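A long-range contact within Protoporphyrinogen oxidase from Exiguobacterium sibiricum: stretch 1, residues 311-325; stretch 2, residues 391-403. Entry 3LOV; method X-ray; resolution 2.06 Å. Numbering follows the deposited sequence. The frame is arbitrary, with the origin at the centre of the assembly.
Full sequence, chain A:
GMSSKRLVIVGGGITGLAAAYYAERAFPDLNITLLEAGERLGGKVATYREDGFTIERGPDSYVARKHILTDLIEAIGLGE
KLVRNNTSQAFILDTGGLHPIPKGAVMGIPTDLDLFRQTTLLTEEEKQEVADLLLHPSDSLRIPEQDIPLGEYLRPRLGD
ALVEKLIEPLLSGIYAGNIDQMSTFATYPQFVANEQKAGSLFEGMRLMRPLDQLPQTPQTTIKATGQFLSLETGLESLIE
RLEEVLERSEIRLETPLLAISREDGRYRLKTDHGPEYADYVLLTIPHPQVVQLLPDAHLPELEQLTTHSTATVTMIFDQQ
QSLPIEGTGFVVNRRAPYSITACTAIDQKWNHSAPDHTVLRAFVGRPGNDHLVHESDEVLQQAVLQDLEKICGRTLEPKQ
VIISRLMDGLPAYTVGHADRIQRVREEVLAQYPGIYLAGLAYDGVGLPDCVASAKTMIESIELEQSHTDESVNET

Stretch 1, residues 311-325: ATVTMIFDQQQSLPI
Stretch 2 391-403: ICGRTLEPKQVII

The contact is written first in backbone hydrogen bonds. The strand that holds residues 313 to 316 runs antiparallel to strand 400-403, their directions 164° apart and their axes 4.7 Å at closest approach. Thr314 and Ile402 form a reciprocal pair: Thr314 N to Ile402 O is 2.8 Å, and Ile402 N to Thr314 O is 2.8 Å. Two residues on, at the next hydrogen-bonded pair, Ile316 N donates to Gln400 O at 2.8 Å, nearly straight at 176°. Ile316 O accepts twice, from Gln400 N at 3.2 Å and Lys399 N at 2.7 Å: Lys399 leaves extended geometry (phi/psi -73/-30), and both N-H groups point to this carbonyl. The non-hydrogen-bonded pairs, Val313 with Ile403 and Met315 with Val401, sit closer, both at 4.6 Å between CA atoms; CA-H...O contacts line them, the shortest from Val401 CA to Thr314 O at 3.2 Å. Water 1 donates to Thr312 OG1 (2.8 Å) and Ile402 O (2.9 Å), tying Thr312, chi1 p, to the neighbouring strand.

Charge works at the periphery. Asp318 OD1 and Lys399 NZ make a 3.6 Å salt bridge. Arg394, chi1 to chi3 p, t, t, extends to the loop, where NH2 gives a weak hydrogen bond to Gln320 OE1 at 3.4 Å and lies 3.0 Å from Ser322 O.

Alternation sorts the packing onto two faces. On one, Val313 (t) meets Val401 (t), CG1 to CG1 3.7 Å, and selenomethionine Met315 (m, t, t) sets CG 3.9 Å from Val401 CG2. On the other, Ile316 and Ile402, both m, t, touch CD1 to CD1 at 3.8 Å. Just past the last bridge pair, Phe317 (m, chi2 -88°) points its CA-to-CB bond away, but its ring comes nearer: Pro398 CB makes an off-centre CH-pi contact, 4.2 Å from the ring centroid. Farther out, Pro324 CB packs 3.7 Å from Cys392 SG; Gly393, first after the helix to leave helical phi/psi, has positive phi.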

# COMPACT_ATOMS: atom_id res chain seq x y z
N ALA A 311 2.54 -11.88 4.35
CA ALA A 311 3.92 -12.08 4.81
C ALA A 311 4.92 -11.70 3.70
O ALA A 311 4.69 -11.96 2.51
CB ALA A 311 4.16 -13.51 5.23
N THR A 312 6.04 -11.09 4.09
CA THR A 312 7.17 -10.96 3.20
C THR A 312 8.24 -11.94 3.67
O THR A 312 8.51 -12.08 4.88
CB THR A 312 7.70 -9.51 3.11
OG1 THR A 312 8.19 -9.09 4.38
CG2 THR A 312 6.59 -8.54 2.61
N VAL A 313 8.82 -12.66 2.72
CA VAL A 313 9.82 -13.67 3.02
C VAL A 313 11.02 -13.32 2.14
O VAL A 313 10.94 -13.38 0.92
CB VAL A 313 9.29 -15.10 2.78
CG1 VAL A 313 10.39 -16.16 3.15
CG2 VAL A 313 8.00 -15.33 3.58
N THR A 314 12.09 -12.86 2.77
CA THR A 314 13.25 -12.36 2.07
C THR A 314 14.34 -13.39 2.23
O THR A 314 14.59 -13.84 3.33
CB THR A 314 13.74 -11.00 2.61
OG1 THR A 314 12.81 -9.97 2.24
CG2 THR A 314 15.12 -10.68 2.03
N MSE A 315 14.95 -13.80 1.11
CA MSE A 315 16.05 -14.78 1.12
C MSE A 315 17.33 -14.15 0.58
O MSE A 315 17.34 -13.64 -0.54
CB MSE A 315 15.68 -15.97 0.24
CG MSE A 315 14.64 -16.86 0.86
SE MSE A 315 13.60 -17.77 -0.48
CE MSE A 315 13.17 -19.17 0.76
N ILE A 316 18.38 -14.18 1.41
CA ILE A 316 19.68 -13.62 1.11
C ILE A 316 20.55 -14.78 0.64
O ILE A 316 20.74 -15.74 1.35
CB ILE A 316 20.35 -12.95 2.34
CG1 ILE A 316 19.66 -11.62 2.69
CG2 ILE A 316 21.87 -12.72 2.06
CD1 ILE A 316 19.90 -11.13 4.12
N PHE A 317 21.07 -14.67 -0.58
CA PHE A 317 21.99 -15.65 -1.14
C PHE A 317 23.33 -15.02 -1.40
O PHE A 317 23.39 -13.84 -1.76
CB PHE A 317 21.48 -16.09 -2.51
CG PHE A 317 20.15 -16.76 -2.46
CD1 PHE A 317 20.05 -18.13 -2.26
CD2 PHE A 317 18.99 -16.01 -2.62
CE1 PHE A 317 18.81 -18.76 -2.23
CE2 PHE A 317 17.76 -16.62 -2.60
CZ PHE A 317 17.65 -18.00 -2.39
N ASP A 318 24.39 -15.81 -1.31
CA ASP A 318 25.68 -15.36 -1.83
C ASP A 318 25.50 -14.97 -3.30
O ASP A 318 24.69 -15.57 -4.02
CB ASP A 318 26.76 -16.43 -1.64
CG ASP A 318 27.38 -16.40 -0.25
OD1 ASP A 318 27.74 -15.29 0.21
OD2 ASP A 318 27.51 -17.48 0.38
N GLN A 319 26.21 -13.92 -3.73
CA GLN A 319 26.03 -13.37 -5.07
C GLN A 319 26.04 -14.49 -6.09
O GLN A 319 26.87 -15.39 -6.02
CB GLN A 319 27.13 -12.35 -5.37
CG GLN A 319 26.92 -11.61 -6.69
CD GLN A 319 26.95 -10.10 -6.53
OE1 GLN A 319 26.27 -9.55 -5.66
NE2 GLN A 319 27.72 -9.42 -7.36
N GLN A 320 25.12 -14.43 -7.05
CA GLN A 320 24.84 -15.55 -7.94
C GLN A 320 25.39 -15.31 -9.32
O GLN A 320 25.22 -14.20 -9.84
CB GLN A 320 23.33 -15.77 -8.07
CG GLN A 320 22.72 -16.43 -6.86
CD GLN A 320 23.01 -17.91 -6.80
OE1 GLN A 320 22.83 -18.62 -7.79
NE2 GLN A 320 23.44 -18.39 -5.64
N GLN A 321 26.00 -16.35 -9.89
CA GLN A 321 26.52 -16.33 -11.28
C GLN A 321 25.39 -16.42 -12.33
O GLN A 321 25.50 -15.80 -13.38
CB GLN A 321 27.55 -17.45 -11.50
N SER A 322 24.34 -17.18 -12.06
CA SER A 322 23.12 -17.18 -12.89
C SER A 322 21.96 -16.55 -12.08
O SER A 322 21.41 -17.20 -11.18
N LEU A 323 21.62 -15.29 -12.39
CA LEU A 323 20.52 -14.57 -11.73
C LEU A 323 19.26 -15.44 -11.70
O LEU A 323 18.80 -15.89 -12.75
CB LEU A 323 20.20 -13.25 -12.43
CG LEU A 323 21.23 -12.11 -12.41
CD1 LEU A 323 20.82 -10.97 -13.37
CD2 LEU A 323 21.46 -11.60 -10.98
N PRO A 324 18.70 -15.69 -10.49
CA PRO A 324 17.45 -16.49 -10.35
C PRO A 324 16.22 -15.91 -11.08
O PRO A 324 15.36 -16.67 -11.52
CB PRO A 324 17.21 -16.54 -8.84
CG PRO A 324 18.53 -16.19 -8.20
CD PRO A 324 19.29 -15.35 -9.18
N ILE A 325 16.15 -14.59 -11.19
CA ILE A 325 15.17 -13.94 -12.05
C ILE A 325 15.95 -12.92 -12.93
O ILE A 325 16.77 -12.15 -12.41
CB ILE A 325 14.04 -13.23 -11.22
CG1 ILE A 325 13.72 -13.97 -9.91
CG2 ILE A 325 12.79 -13.10 -12.07
CD1 ILE A 325 12.89 -13.15 -8.92
N ILE A 391 10.13 -22.27 -9.95
CA ILE A 391 10.16 -21.13 -10.88
C ILE A 391 11.57 -20.97 -11.46
O ILE A 391 11.73 -20.86 -12.67
CB ILE A 391 9.67 -19.83 -10.17
CG1 ILE A 391 8.20 -19.96 -9.76
CG2 ILE A 391 9.88 -18.58 -11.03
CD1 ILE A 391 7.85 -19.11 -8.52
N CYS A 392 12.59 -21.04 -10.61
CA CYS A 392 13.96 -20.76 -11.05
C CYS A 392 14.68 -21.89 -11.77
O CYS A 392 15.78 -21.69 -12.30
CB CYS A 392 14.80 -20.31 -9.87
SG CYS A 392 14.28 -18.71 -9.28
N GLY A 393 14.08 -23.08 -11.76
CA GLY A 393 14.70 -24.26 -12.38
C GLY A 393 15.56 -25.11 -11.45
O GLY A 393 15.71 -26.30 -11.69
N ARG A 394 16.09 -24.53 -10.38
CA ARG A 394 17.05 -25.24 -9.53
C ARG A 394 16.79 -25.18 -8.02
O ARG A 394 16.00 -24.38 -7.53
CB ARG A 394 18.44 -24.66 -9.77
CG ARG A 394 18.56 -23.21 -9.31
CD ARG A 394 19.98 -22.69 -9.47
NE ARG A 394 20.11 -21.28 -9.11
CZ ARG A 394 19.66 -20.25 -9.84
NH1 ARG A 394 18.99 -20.44 -10.98
NH2 ARG A 394 19.87 -19.01 -9.40
N THR A 395 17.51 -26.05 -7.32
CA THR A 395 17.72 -25.95 -5.88
C THR A 395 18.32 -24.59 -5.51
O THR A 395 19.27 -24.11 -6.16
CB THR A 395 18.71 -27.04 -5.43
OG1 THR A 395 18.36 -28.27 -6.07
CG2 THR A 395 18.70 -27.22 -3.93
N LEU A 396 17.76 -23.97 -4.46
CA LEU A 396 18.23 -22.68 -3.95
C LEU A 396 18.57 -22.85 -2.47
O LEU A 396 17.77 -23.41 -1.72
CB LEU A 396 17.14 -21.62 -4.13
CG LEU A 396 16.82 -21.14 -5.55
CD1 LEU A 396 15.47 -20.39 -5.64
CD2 LEU A 396 17.97 -20.29 -6.12
N GLU A 397 19.73 -22.37 -2.04
CA GLU A 397 20.19 -22.56 -0.66
C GLU A 397 20.42 -21.19 -0.03
O GLU A 397 21.54 -20.68 -0.05
CB GLU A 397 21.48 -23.40 -0.64
N PRO A 398 19.36 -20.58 0.53
CA PRO A 398 19.53 -19.21 1.06
C PRO A 398 20.46 -19.17 2.27
O PRO A 398 20.41 -20.05 3.12
CB PRO A 398 18.11 -18.78 1.43
CG PRO A 398 17.34 -20.01 1.62
CD PRO A 398 18.03 -21.12 0.83
N LYS A 399 21.31 -18.15 2.32
CA LYS A 399 22.22 -17.94 3.43
C LYS A 399 21.45 -17.44 4.65
O LYS A 399 21.82 -17.69 5.79
CB LYS A 399 23.29 -16.94 3.00
CG LYS A 399 24.24 -16.57 4.10
CD LYS A 399 25.54 -15.94 3.57
CE LYS A 399 25.30 -14.58 2.93
NZ LYS A 399 26.46 -13.69 3.13
N GLN A 400 20.37 -16.72 4.42
CA GLN A 400 19.59 -16.17 5.53
C GLN A 400 18.18 -15.89 5.03
O GLN A 400 18.02 -15.54 3.86
CB GLN A 400 20.24 -14.89 6.05
CG GLN A 400 19.68 -14.47 7.41
CD GLN A 400 20.09 -13.08 7.80
OE1 GLN A 400 20.93 -12.45 7.15
NE2 GLN A 400 19.50 -12.58 8.87
N VAL A 401 17.19 -16.05 5.91
CA VAL A 401 15.81 -15.76 5.59
C VAL A 401 15.24 -14.79 6.63
O VAL A 401 15.48 -14.94 7.80
CB VAL A 401 14.99 -17.07 5.47
CG1 VAL A 401 13.58 -16.80 5.01
CG2 VAL A 401 15.66 -17.99 4.47
N ILE A 402 14.53 -13.76 6.17
CA ILE A 402 13.91 -12.75 7.04
C ILE A 402 12.42 -12.78 6.72
O ILE A 402 12.00 -12.48 5.57
CB ILE A 402 14.50 -11.31 6.80
CG1 ILE A 402 16.04 -11.29 6.99
CG2 ILE A 402 13.78 -10.23 7.72
CD1 ILE A 402 16.84 -10.19 6.11
N ILE A 403 11.62 -13.17 7.72
CA ILE A 403 10.18 -13.30 7.60
C ILE A 403 9.47 -12.18 8.37
O ILE A 403 9.80 -11.92 9.52
CB ILE A 403 9.70 -14.68 8.16
CG1 ILE A 403 10.13 -15.83 7.24
CG2 ILE A 403 8.21 -14.71 8.31
CD1 ILE A 403 9.90 -17.22 7.88
O HOH W 1 10.51 -9.94 5.62